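Local coordinates for gamma-glutamyltranspeptidase (Ggt) (Helicobacter pylori 26695, PDB 5BPK) that transfers the gamma-glutamyl group of glutathione and related compounds to acceptor amines or to water, as an N-terminal nucleophile hydrolase, at the (2S)-amino[(5S)-4,5-dihydro-1,2-oxazol-5-yl]acetic acid site. Sequence-based numbering; all coordinates share one arbitrary frame. Chains: chain A, Gamma-glutamyltranspeptidase (Ggt); chain B, Gamma-glutamyltranspeptidase (Ggt).

The (2S)-amino[(5S)-4,5-dihydro-1,2-oxazol-5-yl]acetic acid site. Residues chain B 103; chain A 1, 19, 21, 40, 43, 54, 72-74, 92-94, 97. With 4UD ((2S)-amino[(5S)-4,5-dihydro-1,2-oxazol-5-yl]acetic acid), chain C.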
# COMPACT_ATOMS: atom_id res chain seq x y z
N ARG B 103 -2.62 9.64 4.56
CA ARG B 103 -1.20 9.40 4.82
C ARG B 103 -0.75 10.12 6.08
O ARG B 103 -1.21 11.23 6.38
CB ARG B 103 -0.40 9.89 3.62
CG ARG B 103 1.11 9.70 3.68
CD ARG B 103 1.52 8.23 3.63
NE ARG B 103 2.92 8.10 3.21
CZ ARG B 103 3.58 6.95 3.11
NH1 ARG B 103 3.01 5.81 3.45
NH2 ARG B 103 4.83 6.94 2.69
N THR A 1 2.60 -3.44 5.02
CA THR A 1 1.41 -2.96 4.26
C THR A 1 0.40 -4.04 3.99
O THR A 1 0.69 -5.24 4.02
CB THR A 1 1.82 -2.48 2.89
OG1 THR A 1 3.24 -2.55 2.79
CG2 THR A 1 1.29 -1.08 2.62
N THR A 19 -1.19 0.94 6.03
CA THR A 19 0.09 0.44 6.52
C THR A 19 0.60 1.14 7.75
O THR A 19 0.23 2.28 8.03
CB THR A 19 1.16 0.60 5.39
OG1 THR A 19 2.33 -0.17 5.70
CG2 THR A 19 1.52 2.07 5.18
N ASN A 21 4.02 0.73 7.68
CA ASN A 21 5.27 0.62 6.94
C ASN A 21 5.91 -0.77 7.09
O ASN A 21 5.46 -1.71 6.43
CB ASN A 21 6.25 1.77 7.20
CG ASN A 21 7.41 1.76 6.22
OD1 ASN A 21 7.32 1.15 5.16
ND2 ASN A 21 8.51 2.43 6.57
N GLU A 40 6.62 5.26 9.36
CA GLU A 40 6.47 5.90 8.06
C GLU A 40 7.49 7.01 7.80
O GLU A 40 7.67 7.42 6.65
CB GLU A 40 5.05 6.45 7.87
CG GLU A 40 4.41 6.12 6.53
CD GLU A 40 4.01 4.65 6.43
OE1 GLU A 40 3.20 4.18 7.27
OE2 GLU A 40 4.52 3.97 5.52
N ASP A 43 10.01 6.61 4.97
CA ASP A 43 9.64 6.84 3.58
C ASP A 43 10.06 8.22 3.08
O ASP A 43 10.00 8.47 1.88
CB ASP A 43 8.15 6.61 3.35
CG ASP A 43 7.80 5.15 3.18
OD1 ASP A 43 8.69 4.27 3.16
OD2 ASP A 43 6.59 4.87 3.06
N TYR A 54 13.43 0.04 1.28
CA TYR A 54 13.15 -0.57 -0.03
C TYR A 54 14.19 -0.22 -1.10
O TYR A 54 14.00 -0.51 -2.28
CB TYR A 54 11.73 -0.20 -0.50
CG TYR A 54 10.72 -0.40 0.61
CD1 TYR A 54 10.34 -1.68 0.98
CD2 TYR A 54 10.20 0.67 1.33
CE1 TYR A 54 9.44 -1.90 2.00
CE2 TYR A 54 9.30 0.46 2.36
CZ TYR A 54 8.92 -0.83 2.69
OH TYR A 54 8.04 -1.06 3.73
N SER A 72 4.98 7.95 -0.84
CA SER A 72 4.59 6.54 -0.86
C SER A 72 4.76 5.94 -2.26
O SER A 72 4.88 6.66 -3.26
CB SER A 72 3.13 6.41 -0.45
OG SER A 72 2.74 5.04 -0.30
N SER A 73 4.77 4.61 -2.31
CA SER A 73 4.64 3.85 -3.55
C SER A 73 3.29 3.16 -3.68
O SER A 73 3.03 2.48 -4.67
CB SER A 73 5.73 2.77 -3.62
OG SER A 73 7.04 3.31 -3.58
N MET A 74 2.43 3.32 -2.67
CA MET A 74 1.13 2.63 -2.66
C MET A 74 0.27 3.06 -3.86
O MET A 74 0.16 4.25 -4.18
CB MET A 74 0.39 2.82 -1.33
CG MET A 74 1.10 2.10 -0.16
SD MET A 74 0.24 2.08 1.41
CE MET A 74 0.48 3.75 2.02
N PRO A 92 0.62 -4.53 -1.23
CA PRO A 92 1.77 -4.09 -0.48
C PRO A 92 3.07 -4.42 -1.20
O PRO A 92 3.05 -5.02 -2.27
CB PRO A 92 1.65 -4.89 0.81
CG PRO A 92 1.04 -6.16 0.40
CD PRO A 92 0.05 -5.77 -0.66
N GLY A 93 4.20 -4.02 -0.62
CA GLY A 93 5.50 -4.35 -1.18
C GLY A 93 6.49 -3.20 -1.32
O GLY A 93 7.51 -3.37 -1.94
N GLY A 94 6.18 -2.05 -0.73
CA GLY A 94 7.03 -0.86 -0.85
C GLY A 94 7.32 -0.53 -2.30
O GLY A 94 6.41 -0.35 -3.09
N ILE A 97 5.42 -2.34 -5.17
CA ILE A 97 3.98 -2.17 -5.38
C ILE A 97 3.67 -1.80 -6.82
O ILE A 97 2.79 -2.40 -7.45
CB ILE A 97 3.37 -1.11 -4.45
CG1 ILE A 97 3.41 -1.61 -3.01
CG2 ILE A 97 1.93 -0.78 -4.88
CD1 ILE A 97 2.98 -0.59 -2.00
C3 4UD C . 3.76 -1.42 2.32
C4 4UD C . 4.26 0.74 2.15
C5 4UD C . 4.56 -0.42 3.09
C6 4UD C . 5.33 1.83 2.09
C8 4UD C . 4.78 2.91 1.18
O9 4UD C . 4.02 3.74 1.60
O10 4UD C . 5.14 2.96 -0.12
N7 4UD C . 5.56 2.41 3.41
O2 4UD C . 4.15 0.16 0.85
N1 4UD C . 3.58 -1.02 1.11
O HOH W 1 7.70 2.49 -1.10
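This is the gamma-glutamyl pocket of an Ntn-hydrolase, occupied by the acivicin-derived inhibitor 4UD. A:Thr1, the N-terminal nucleophile, is joined to it covalently: its side-chain oxygen OG1 is bonded to ring carbon C3, 1.3 Å away. The amino acid end of 4UD lies deep among polar groups. Its amino nitrogen N7 donates to A:Asn21 OD1, A:Glu40 OE2 and A:Asp43 OD2. A:Asp43 OD2 receives N7 on its syn lone pair at 2.7 Å. B:Arg103 NH2 bonds to the anti lone pair of A:Asp43 OD2 at 2.7 Å, with OD2 at the guanidinium edge. This guanidinium and the A:Asp43 carboxylate are turned 26° from each other. A:Glu40 OE2 meets N7 nearly along its C-O axis and forms a salt bridge with B:Arg103 NH1 at 3.2 Å. A:Glu40 CG and A:Ser72 CB sandwich the guanidinium, which fixes its tilt. B:Arg103 NH1 makes a charged hydrogen bond to carboxylate oxygen O9 at 2.9 Å, with O9 34° out of the guanidinium plane. A:Ser72 OG, anti to its backbone N (chi1 -173°), also donates to O9, at 2.6 Å. A:Met74 N donates to this OG, which should help turn its hydrogen to O9. Carboxylate oxygen O10 accepts a straight bond from A:Ser73 N, and a water bridges O10 to A:Ser73 OG. A:Tyr54 OH donates to A:Asn21 OD1 from above the carbonyl plane, and A:Gly94 CA covers the tyrosine ring. The pocket lies mostly in chain A loops, with A:Thr1 just before strand 2-8, and chain B adds B:Arg103 just after strand 97-102.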